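PDB 7DP1: nitroreductase family protein from Sphingopyxis sp., which catalyses the NADPH-dependent reduction of nitro compounds, probably including dinitroaniline herbicides, with bound flavin mononucleotide as its redox cofactor. Local coordinates for residues A[13-18]-A[161-166]; A[17-22]-A[215-220]; A[68-73]-A[179-184]. The protein carries 1 engineered substitution. All blocks are in the same frame, centred on the assembly; numbering follows the deposited sequence.

Contact 1: residues A[13-18]-A[161-166]; sequences EALARR and VMLLLV. With FMN (flavin mononucleotide), chain C.
Helix 11-17 crosses helix 148-167 almost squarely: the axes of 13-17 and 161-166 come within 8.8 Å of each other, at 96°. So steep a crossing brings few residues together, and L163, V166 and R18 carry most of the contact. L163 has CG anti to its carbonyl carbon (chi1 -68°) and divides its methyls between two tasks. CD2 is pressed against the crossing backbone, 3.6 Å from A14 C, beside the small A14, whose CB points to the partner helix and lies 3.9 Å from L163 CD2. CD1 meets CD2 of L15 at 3.5 Å, closer than two methyls usually settle, and the two leucines cross obliquely.

V166, one turn further along, also splits its branches. CG1 lies near A14, while CG2 rests 3.6 Å from both CA and CB of R18, whose side chain crosses the valine at about a right angle. R18 is the first residue to leave helical geometry after helix 11-17. Its CG is anti to the backbone N (chi1 -177°), and bends at chi2 and chi3 then carry the chain alongside M162, the two pointing the same way, with R18 CD 3.9 Å from M162 CB. The guanidinium thus meets the FMN phosphate edge-on: NH1 and NH2 each donate to O3P at 3.0 Å, with O3P in the guanidinium plane, and NH2 also reaches O2P at 3.3 Å. P45 of the second subunit packs on both R18 and M162, and R43 O of that subunit accepts a further bond from R18 NH2.

No hydrogen bond links the two segments themselves. Aliphatic packing probably helps to set the course of the R18 stem, while its polar tip goes to the cofactor, where the buried positive charge is probably balanced by the phosphate.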
loop_
_atom_site.group_PDB
_atom_site.type_symbol
_atom_site.label_atom_id
_atom_site.label_comp_id
_atom_site.label_asym_id
_atom_site.label_seq_id
_atom_site.Cartn_x
_atom_site.Cartn_y
_atom_site.Cartn_z
ATOM N N GLU A 13 10.554 5.124 13.688
ATOM C CA GLU A 13 11.888 5.413 13.183
ATOM C C GLU A 13 12.093 4.825 11.799
ATOM O O GLU A 13 12.747 5.436 10.958
ATOM C CB GLU A 13 12.943 4.885 14.157
ATOM C CG GLU A 13 12.918 5.627 15.498
ATOM C CD GLU A 13 13.502 4.823 16.646
ATOM O OE1 GLU A 13 13.767 3.614 16.472
ATOM O OE2 GLU A 13 13.695 5.407 17.731
ATOM N N ALA A 14 11.534 3.639 11.561
ATOM C CA ALA A 14 11.619 3.029 10.248
ATOM C C ALA A 14 10.924 3.915 9.223
ATOM O O ALA A 14 11.510 4.245 8.198
ATOM C CB ALA A 14 11.007 1.611 10.254
ATOM N N LEU A 15 9.682 4.310 9.512
ATOM C CA LEU A 15 8.928 5.213 8.634
ATOM C C LEU A 15 9.698 6.497 8.337
ATOM O O LEU A 15 9.723 6.979 7.197
ATOM C CB LEU A 15 7.585 5.593 9.265
ATOM C CG LEU A 15 6.281 4.925 8.816
ATOM C CD1 LEU A 15 6.164 4.955 7.292
ATOM C CD2 LEU A 15 6.174 3.509 9.340
ATOM N N ALA A 16 10.295 7.054 9.387
ATOM C CA ALA A 16 11.010 8.317 9.297
ATOM C C ALA A 16 12.277 8.188 8.479
ATOM O O ALA A 16 12.567 9.074 7.686
ATOM C CB ALA A 16 11.334 8.851 10.683
ATOM N N ARG A 17 13.016 7.084 8.640
ATOM C CA ARG A 17 14.314 6.954 7.975
ATOM C C ARG A 17 14.245 6.290 6.606
ATOM O O ARG A 17 15.254 6.265 5.890
ATOM C CB ARG A 17 15.320 6.189 8.858
ATOM C CG ARG A 17 15.518 6.801 10.238
ATOM C CD ARG A 17 16.432 6.004 11.166
ATOM N NE ARG A 17 17.113 6.901 12.113
ATOM C CZ ARG A 17 16.860 6.966 13.421
ATOM N NH1 ARG A 17 15.943 6.180 13.967
ATOM N NH2 ARG A 17 17.527 7.821 14.190
ATOM N N ARG A 18 13.086 5.748 6.239
ATOM C CA ARG A 18 12.923 5.191 4.892
ATOM C C ARG A 18 12.841 6.305 3.853
ATOM O O ARG A 18 12.034 7.217 3.973
ATOM C CB ARG A 18 11.679 4.296 4.789
ATOM C CG ARG A 18 11.535 3.644 3.383
ATOM C CD ARG A 18 10.103 3.637 2.830
ATOM N NE ARG A 18 9.531 4.983 2.795
ATOM C CZ ARG A 18 9.743 5.876 1.836
ATOM N NH1 ARG A 18 10.541 5.578 0.817
ATOM N NH2 ARG A 18 9.174 7.088 1.917
ATOM N N VAL A 161 7.739 -4.344 3.113
ATOM C CA VAL A 161 9.108 -4.710 2.727
ATOM C C VAL A 161 10.086 -3.547 2.903
ATOM O O VAL A 161 11.160 -3.690 3.487
ATOM C CB VAL A 161 9.118 -5.218 1.275
ATOM C CG1 VAL A 161 10.548 -5.474 0.783
ATOM C CG2 VAL A 161 8.251 -6.482 1.192
ATOM N N MET A 162 9.693 -2.377 2.422
ATOM C CA MET A 162 10.570 -1.219 2.463
ATOM C C MET A 162 10.934 -0.835 3.905
ATOM O O MET A 162 12.065 -0.465 4.201
ATOM C CB MET A 162 9.893 -0.055 1.743
ATOM C CG MET A 162 9.801 -0.284 0.231
ATOM S SD MET A 162 9.199 1.198 -0.579
ATOM C CE MET A 162 7.447 1.012 -0.305
ATOM N N LEU A 163 9.960 -0.917 4.808
ATOM C CA LEU A 163 10.247 -0.639 6.213
ATOM C C LEU A 163 11.149 -1.687 6.847
ATOM O O LEU A 163 12.043 -1.338 7.608
ATOM C CB LEU A 163 8.949 -0.535 7.002
ATOM C CG LEU A 163 8.133 0.701 6.615
ATOM C CD1 LEU A 163 6.820 0.722 7.359
ATOM C CD2 LEU A 163 8.966 1.930 6.937
ATOM N N LEU A 164 10.927 -2.964 6.520
ATOM C CA LEU A 164 11.770 -4.037 7.062
ATOM C C LEU A 164 13.223 -3.913 6.605
ATOM O O LEU A 164 14.153 -4.249 7.347
ATOM C CB LEU A 164 11.229 -5.404 6.641
ATOM C CG LEU A 164 9.954 -5.801 7.382
ATOM C CD1 LEU A 164 9.187 -6.941 6.664
ATOM C CD2 LEU A 164 10.283 -6.179 8.803
ATOM N N LEU A 165 13.410 -3.449 5.374
ATOM C CA LEU A 165 14.750 -3.253 4.840
ATOM C C LEU A 165 15.497 -2.230 5.669
ATOM O O LEU A 165 16.609 -2.475 6.134
ATOM C CB LEU A 165 14.677 -2.797 3.380
ATOM C CG LEU A 165 14.275 -3.870 2.364
ATOM C CD1 LEU A 165 14.082 -3.245 0.988
ATOM C CD2 LEU A 165 15.341 -4.978 2.314
ATOM N N VAL A 166 14.856 -1.080 5.857
ATOM C CA VAL A 166 15.403 0.023 6.640
ATOM C C VAL A 166 15.782 -0.439 8.032
ATOM O O VAL A 166 16.882 -0.129 8.536
ATOM C CB VAL A 166 14.387 1.176 6.734
ATOM C CG1 VAL A 166 14.727 2.117 7.875
ATOM C CG2 VAL A 166 14.321 1.925 5.404
HETATM N N1 FMN C . 11.266 7.191 -7.850
HETATM C C2 FMN C . 12.040 7.248 -8.991
HETATM O O2 FMN C . 13.035 7.961 -9.031
HETATM N N3 FMN C . 11.708 6.510 -10.105
HETATM C C4 FMN C . 10.599 5.698 -10.100
HETATM O O4 FMN C . 10.328 5.028 -11.113
HETATM C C4A FMN C . 9.811 5.653 -8.950
HETATM N N5 FMN C . 8.686 4.859 -8.909
HETATM C C5A FMN C . 7.908 4.785 -7.771
HETATM C C6 FMN C . 6.788 3.957 -7.772
HETATM C C7 FMN C . 5.991 3.871 -6.646
HETATM C C7M FMN C . 4.788 2.979 -6.617
HETATM C C8 FMN C . 6.311 4.609 -5.516
HETATM C C8M FMN C . 5.421 4.457 -4.317
HETATM C C9 FMN C . 7.431 5.443 -5.507
HETATM C C9A FMN C . 8.238 5.538 -6.643
HETATM N N10 FMN C . 9.360 6.351 -6.687
HETATM C C10 FMN C . 10.140 6.407 -7.831
HETATM C "C1'" FMN C . 9.781 7.158 -5.500
HETATM C "C2'" FMN C . 8.965 8.425 -5.255
HETATM O "O2'" FMN C . 9.409 9.442 -6.116
HETATM C "C3'" FMN C . 9.191 8.853 -3.808
HETATM O "O3'" FMN C . 8.525 7.908 -2.997
HETATM C "C4'" FMN C . 8.634 10.233 -3.470
HETATM O "O4'" FMN C . 9.284 11.287 -4.157
HETATM C "C5'" FMN C . 8.844 10.460 -1.993
HETATM O "O5'" FMN C . 10.228 10.411 -1.747
HETATM P P FMN C . 10.726 9.420 -0.583
HETATM O O1P FMN C . 12.224 9.324 -0.643
HETATM O O2P FMN C . 10.267 9.964 0.759
HETATM O O3P FMN C . 10.090 8.059 -0.803
#

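Contact 2: residues A[17-22]-A[215-220]; sequences RRRSVR and WPVPRV. With FMN (flavin mononucleotide), chain C.
R19 links two loops, 17-22 and 215-220, that are far apart in sequence. Its CB starts beside the cofactor, 3.6 Å from FMN O1P, and CG takes the crowded position between backbone N and carbonyl carbon (chi1 72°). A bend at chi3 then turns the guanidinium toward the second loop. V217 CG2 lies over one face of the guanidinium, nearest to NH2, while NH1 and NH2 close end-on upon a single acceptor, W215 O, at 2.8 and 2.7 Å. That oxygen lies close to the guanidinium plane; the NH2 bond runs in the carbonyl plane, whereas NH1 approaches from above it. The tip, NH2, also sits 3.2 Å above the centre of the W215 ring. The two planes stand 76° apart, so this cation-pi contact is made by the end of the guanidinium and not by its flat side.

Around this link the cofactor is gripped from both loops. S20 N donates almost straight (176°) to FMN O1P at 2.6 Å and S20 OG to O3P, while R219 NH2 binds O2P at 2.8 Å. R219 and R18 bring like charges together, a repulsion that their shared phosphate probably offsets. At the other end of the cofactor, R22 donates from NE to O2 and from NH2 to N1. The second subunit joins in: its A44 O accepts from R219 NH2, and its R43 NH1 donates to V217 O.

Two arginines gripping the phosphate, one more at the N1-C2=O2 edge where it could stabilise reduced flavin, and a site completed across the subunit interface mark the FMN pocket of the nitroreductase fold.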
loop_
_atom_site.group_PDB
_atom_site.type_symbol
_atom_site.label_atom_id
_atom_site.label_comp_id
_atom_site.label_asym_id
_atom_site.label_seq_id
_atom_site.Cartn_x
_atom_site.Cartn_y
_atom_site.Cartn_z
ATOM N N ARG A 17 13.016 7.084 8.640
ATOM C CA ARG A 17 14.314 6.954 7.975
ATOM C C ARG A 17 14.245 6.290 6.606
ATOM O O ARG A 17 15.254 6.265 5.890
ATOM C CB ARG A 17 15.320 6.189 8.858
ATOM C CG ARG A 17 15.518 6.801 10.238
ATOM C CD ARG A 17 16.432 6.004 11.166
ATOM N NE ARG A 17 17.113 6.901 12.113
ATOM C CZ ARG A 17 16.860 6.966 13.421
ATOM N NH1 ARG A 17 15.943 6.180 13.967
ATOM N NH2 ARG A 17 17.527 7.821 14.190
ATOM N N ARG A 18 13.086 5.748 6.239
ATOM C CA ARG A 18 12.923 5.191 4.892
ATOM C C ARG A 18 12.841 6.305 3.853
ATOM O O ARG A 18 12.034 7.217 3.973
ATOM C CB ARG A 18 11.679 4.296 4.789
ATOM C CG ARG A 18 11.535 3.644 3.383
ATOM C CD ARG A 18 10.103 3.637 2.830
ATOM N NE ARG A 18 9.531 4.983 2.795
ATOM C CZ ARG A 18 9.743 5.876 1.836
ATOM N NH1 ARG A 18 10.541 5.578 0.817
ATOM N NH2 ARG A 18 9.174 7.088 1.917
ATOM N N ARG A 19 13.681 6.230 2.829
ATOM C CA ARG A 19 13.570 7.154 1.710
ATOM C C ARG A 19 13.807 6.422 0.394
ATOM O O ARG A 19 14.314 5.298 0.369
ATOM C CB ARG A 19 14.549 8.317 1.854
ATOM C CG ARG A 19 16.007 7.972 1.638
ATOM C CD ARG A 19 16.905 9.218 1.833
ATOM N NE ARG A 19 16.650 10.246 0.823
ATOM C CZ ARG A 19 16.690 11.566 1.021
ATOM N NH1 ARG A 19 17.030 12.087 2.202
ATOM N NH2 ARG A 19 16.431 12.380 0.004
ATOM N N SER A 20 13.421 7.051 -0.704
ATOM C CA SER A 20 13.715 6.465 -1.993
ATOM C C SER A 20 15.190 6.717 -2.307
ATOM O O SER A 20 15.556 7.795 -2.740
ATOM C CB SER A 20 12.794 7.044 -3.060
ATOM O OG SER A 20 11.463 6.592 -2.820
ATOM N N VAL A 21 16.019 5.697 -2.109
ATOM C CA VAL A 21 17.466 5.811 -2.286
ATOM C C VAL A 21 17.894 5.646 -3.744
ATOM O O VAL A 21 17.560 4.651 -4.395
ATOM C CB VAL A 21 18.186 4.767 -1.402
ATOM C CG1 VAL A 21 19.630 4.637 -1.771
ATOM C CG2 VAL A 21 18.022 5.141 0.071
ATOM N N ARG A 22 18.630 6.624 -4.261
ATOM C CA ARG A 22 19.041 6.587 -5.666
ATOM C C ARG A 22 20.560 6.589 -5.809
ATOM O O ARG A 22 21.111 7.116 -6.782
ATOM C CB ARG A 22 18.412 7.759 -6.434
ATOM C CG ARG A 22 16.889 7.705 -6.385
ATOM C CD ARG A 22 16.195 8.912 -6.992
ATOM N NE ARG A 22 14.737 8.764 -6.898
ATOM C CZ ARG A 22 13.978 9.365 -5.984
ATOM N NH1 ARG A 22 14.533 10.166 -5.084
ATOM N NH2 ARG A 22 12.661 9.162 -5.968
ATOM N N TRP A 215 19.122 15.070 0.888
ATOM C CA TRP A 215 18.205 16.203 0.891
ATOM C C TRP A 215 16.886 15.829 1.567
ATOM O O TRP A 215 16.416 14.700 1.447
ATOM C CB TRP A 215 17.968 16.699 -0.541
ATOM C CG TRP A 215 17.487 15.620 -1.472
ATOM C CD1 TRP A 215 18.264 14.727 -2.155
ATOM C CD2 TRP A 215 16.128 15.294 -1.790
ATOM N NE1 TRP A 215 17.474 13.883 -2.899
ATOM C CE2 TRP A 215 16.159 14.202 -2.688
ATOM C CE3 TRP A 215 14.891 15.820 -1.408
ATOM C CZ2 TRP A 215 15.000 13.628 -3.211
ATOM C CZ3 TRP A 215 13.736 15.252 -1.934
ATOM C CH2 TRP A 215 13.803 14.162 -2.823
ATOM N N PRO A 216 16.295 16.780 2.305
ATOM C CA PRO A 216 15.042 16.527 3.015
ATOM C C PRO A 216 13.892 16.421 2.031
ATOM O O PRO A 216 13.767 17.261 1.139
ATOM C CB PRO A 216 14.897 17.750 3.921
ATOM C CG PRO A 216 15.622 18.819 3.198
ATOM C CD PRO A 216 16.746 18.169 2.463
ATOM N N VAL A 217 13.093 15.368 2.168
ATOM C CA VAL A 217 12.011 15.104 1.234
ATOM C C VAL A 217 10.692 15.651 1.744
ATOM O O VAL A 217 10.193 15.219 2.784
ATOM C CB VAL A 217 11.862 13.602 0.980
ATOM C CG1 VAL A 217 10.893 13.358 -0.166
ATOM C CG2 VAL A 217 13.231 12.986 0.690
ATOM N N PRO A 218 10.088 16.555 0.973
ATOM C CA PRO A 218 8.877 17.272 1.393
ATOM C C PRO A 218 7.623 16.410 1.459
ATOM O O PRO A 218 7.494 15.442 0.721
ATOM C CB PRO A 218 8.726 18.358 0.322
ATOM C CG PRO A 218 9.457 17.836 -0.869
ATOM C CD PRO A 218 10.578 16.988 -0.348
ATOM N N ARG A 219 6.699 16.781 2.333
ATOM C CA ARG A 219 5.358 16.210 2.334
ATOM C C ARG A 219 4.391 17.349 2.566
ATOM O O ARG A 219 4.765 18.361 3.151
ATOM C CB ARG A 219 5.191 15.148 3.417
ATOM C CG ARG A 219 5.947 13.828 3.195
ATOM C CD ARG A 219 5.382 13.052 1.998
ATOM N NE ARG A 219 5.959 11.713 1.931
ATOM C CZ ARG A 219 7.185 11.452 1.497
ATOM N NH1 ARG A 219 7.978 12.438 1.092
ATOM N NH2 ARG A 219 7.621 10.205 1.485
ATOM N N VAL A 220 3.153 17.203 2.108
ATOM C CA VAL A 220 2.164 18.225 2.421
ATOM C C VAL A 220 1.808 18.125 3.898
ATOM O O VAL A 220 2.057 17.101 4.532
ATOM C CB VAL A 220 0.902 18.087 1.548
ATOM C CG1 VAL A 220 1.259 18.248 0.056
ATOM C CG2 VAL A 220 0.219 16.748 1.817
HETATM N N1 FMN C . 11.266 7.191 -7.850
HETATM C C2 FMN C . 12.040 7.248 -8.991
HETATM O O2 FMN C . 13.035 7.961 -9.031
HETATM N N3 FMN C . 11.708 6.510 -10.105
HETATM C C4 FMN C . 10.599 5.698 -10.100
HETATM O O4 FMN C . 10.328 5.028 -11.113
HETATM C C4A FMN C . 9.811 5.653 -8.950
HETATM N N5 FMN C . 8.686 4.859 -8.909
HETATM C C5A FMN C . 7.908 4.785 -7.771
HETATM C C6 FMN C . 6.788 3.957 -7.772
HETATM C C7 FMN C . 5.991 3.871 -6.646
HETATM C C7M FMN C . 4.788 2.979 -6.617
HETATM C C8 FMN C . 6.311 4.609 -5.516
HETATM C C8M FMN C . 5.421 4.457 -4.317
HETATM C C9 FMN C . 7.431 5.443 -5.507
HETATM C C9A FMN C . 8.238 5.538 -6.643
HETATM N N10 FMN C . 9.360 6.351 -6.687
HETATM C C10 FMN C . 10.140 6.407 -7.831
HETATM C "C1'" FMN C . 9.781 7.158 -5.500
HETATM C "C2'" FMN C . 8.965 8.425 -5.255
HETATM O "O2'" FMN C . 9.409 9.442 -6.116
HETATM C "C3'" FMN C . 9.191 8.853 -3.808
HETATM O "O3'" FMN C . 8.525 7.908 -2.997
HETATM C "C4'" FMN C . 8.634 10.233 -3.470
HETATM O "O4'" FMN C . 9.284 11.287 -4.157
HETATM C "C5'" FMN C . 8.844 10.460 -1.993
HETATM O "O5'" FMN C . 10.228 10.411 -1.747
HETATM P P FMN C . 10.726 9.420 -0.583
HETATM O O1P FMN C . 12.224 9.324 -0.643
HETATM O O2P FMN C . 10.267 9.964 0.759
HETATM O O3P FMN C . 10.090 8.059 -0.803
#

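Contact 3: residues A[68-73]-A[179-184]; sequences DAVAAR and AMYGAT
Y181 fills the tight part of this contact, its buried ring leaning on two residues one turn apart on helix 60-74, both on the same side of its plane and both oblique to it: V70 CG1 is 3.6 Å from Y181 CD2, and R73 CB is 3.5 Å from Y181 CD1. The ring is put there by a CG anti to the carbonyl carbon (chi1 -54°), which swings it from its backbone toward the neighbouring helix. One turn back from R73, the packing continues with a smaller pair, A69 CB against T184 CG2 at 3.6 Å.

Y181 occupies the N-cap position of helix 182-189, so the contact seats the beginning of that helix against the side of helix 60-74. The same chain passage has just left the flavin, whose hydrogen bonds include those from the backbone nitrogens of E176 and C177, yet the Y181 side chain is already about 10 Å from FMN. An alanine here would probably loosen the fit between the two helices, since the ring that touches V70 and R73 would be gone, together with the hydroxyl that reaches a bridging water.

That water marks the looser, polar side. It lies in the plane of the ring at its edge, accepts from Y181 OH at 2.8 Å and donates to R73 O at 2.7 Å, joining tyrosine and helix backbone indirectly. R73, partly exposed, bends at chi2 and chi3 and runs past T184, its CG 3.4 Å from T184 OG1. The polar ends do not pair across the segments: T184 OG1 is hydrogen-bonded to Q82, and R73 NE donates to G80 O.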
loop_
_atom_site.group_PDB
_atom_site.type_symbol
_atom_site.label_atom_id
_atom_site.label_comp_id
_atom_site.label_asym_id
_atom_site.label_seq_id
_atom_site.Cartn_x
_atom_site.Cartn_y
_atom_site.Cartn_z
ATOM N N ASP A 68 19.547 -5.082 -20.065
ATOM C CA ASP A 68 19.982 -4.970 -21.452
ATOM C C ASP A 68 18.785 -4.946 -22.385
ATOM O O ASP A 68 18.743 -4.189 -23.355
ATOM C CB ASP A 68 20.891 -6.142 -21.823
ATOM C CG ASP A 68 22.240 -6.086 -21.125
ATOM O OD1 ASP A 68 22.581 -5.026 -20.555
ATOM O OD2 ASP A 68 22.965 -7.101 -21.158
ATOM N N ALA A 69 17.813 -5.798 -22.079
ATOM C CA ALA A 69 16.597 -5.875 -22.862
ATOM C C ALA A 69 15.855 -4.551 -22.827
ATOM O O ALA A 69 15.404 -4.059 -23.854
ATOM C CB ALA A 69 15.722 -6.987 -22.356
ATOM N N VAL A 70 15.734 -3.974 -21.637
ATOM C CA VAL A 70 15.039 -2.708 -21.507
ATOM C C VAL A 70 15.839 -1.583 -22.184
ATOM O O VAL A 70 15.267 -0.692 -22.809
ATOM C CB VAL A 70 14.788 -2.375 -20.032
ATOM C CG1 VAL A 70 14.265 -0.958 -19.889
ATOM C CG2 VAL A 70 13.768 -3.364 -19.434
ATOM N N ALA A 71 17.162 -1.645 -22.095
ATOM C CA ALA A 71 18.004 -0.659 -22.765
ATOM C C ALA A 71 17.782 -0.683 -24.283
ATOM O O ALA A 71 17.794 0.359 -24.942
ATOM C CB ALA A 71 19.457 -0.893 -22.430
ATOM N N ALA A 72 17.591 -1.878 -24.835
ATOM C CA ALA A 72 17.303 -2.030 -26.262
ATOM C C ALA A 72 16.011 -1.313 -26.651
ATOM O O ALA A 72 15.928 -0.744 -27.731
ATOM C CB ALA A 72 17.225 -3.501 -26.636
ATOM N N ARG A 73 14.999 -1.372 -25.786
ATOM C CA ARG A 73 13.764 -0.647 -26.021
ATOM C C ARG A 73 14.043 0.836 -25.893
ATOM O O ARG A 73 13.541 1.646 -26.679
ATOM C CB ARG A 73 12.669 -1.061 -25.021
ATOM C CG ARG A 73 12.295 -2.534 -25.054
ATOM C CD ARG A 73 11.868 -2.957 -26.448
ATOM N NE ARG A 73 10.569 -2.390 -26.816
ATOM C CZ ARG A 73 9.891 -2.730 -27.909
ATOM N NH1 ARG A 73 8.711 -2.183 -28.154
ATOM N NH2 ARG A 73 10.393 -3.620 -28.758
ATOM N N ALA A 179 7.426 -0.316 -15.455
ATOM C CA ALA A 179 6.133 -0.573 -16.070
ATOM C C ALA A 179 6.025 0.084 -17.450
ATOM O O ALA A 179 5.134 -0.257 -18.224
ATOM C CB ALA A 179 4.986 -0.091 -15.141
ATOM N N MET A 180 6.931 1.012 -17.761
ATOM C CA MET A 180 7.049 1.573 -19.121
ATOM C C MET A 180 7.427 0.547 -20.180
ATOM O O MET A 180 7.230 0.783 -21.368
ATOM C CB MET A 180 8.066 2.715 -19.153
ATOM C CG MET A 180 7.568 3.998 -18.503
ATOM S SD MET A 180 6.409 4.859 -19.591
ATOM C CE MET A 180 4.838 4.146 -19.104
ATOM N N TYR A 181 8.008 -0.569 -19.753
ATOM C CA TYR A 181 8.416 -1.626 -20.684
ATOM C C TYR A 181 7.984 -2.972 -20.129
ATOM O O TYR A 181 8.753 -3.933 -20.188
ATOM C CB TYR A 181 9.935 -1.639 -20.914
ATOM C CG TYR A 181 10.484 -0.317 -21.348
ATOM C CD1 TYR A 181 10.384 0.092 -22.676
ATOM C CD2 TYR A 181 11.077 0.542 -20.432
ATOM C CE1 TYR A 181 10.866 1.308 -23.081
ATOM C CE2 TYR A 181 11.568 1.770 -20.833
ATOM C CZ TYR A 181 11.457 2.148 -22.159
ATOM O OH TYR A 181 11.941 3.367 -22.572
ATOM N N GLY A 182 6.765 -3.025 -19.593
ATOM C CA GLY A 182 6.258 -4.201 -18.908
ATOM C C GLY A 182 6.444 -5.501 -19.678
ATOM O O GLY A 182 6.959 -6.481 -19.134
ATOM N N ALA A 183 6.043 -5.496 -20.947
ATOM C CA ALA A 183 6.080 -6.699 -21.778
ATOM C C ALA A 183 7.486 -7.259 -21.899
ATOM O O ALA A 183 7.681 -8.468 -21.819
ATOM C CB ALA A 183 5.513 -6.413 -23.166
ATOM N N THR A 184 8.461 -6.377 -22.103
ATOM C CA THR A 184 9.861 -6.789 -22.173
ATOM C C THR A 184 10.321 -7.381 -20.843
ATOM O O THR A 184 10.911 -8.451 -20.803
ATOM C CB THR A 184 10.790 -5.620 -22.523
ATOM O OG1 THR A 184 10.530 -5.186 -23.858
ATOM C CG2 THR A 184 12.249 -6.054 -22.408
HETATM O O HOH W 1 11.904 3.382 -25.365
#

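How the contacts relate
Contacts 1 and 2 share R17 and R18 and lie on the same side of the chain's centre, their own centres 11 Å apart; both are buried, touch FMN and meet the second subunit. Contact 1 is helix against helix, with apolar packing between its segments and the charge of R18 turned to the phosphate, whereas contact 2 joins two irregular loops through charge, hydrogen bonds and a cation-pi contact. Contact 3, on the opposite side of the chain's centre, is only partly buried and is touched by no other protein chain of the assembly. Its centre is 29 Å from that of contact 1 and 27 Å from that of contact 2, and a water spans its segments where the first two contacts have a phosphate beside them.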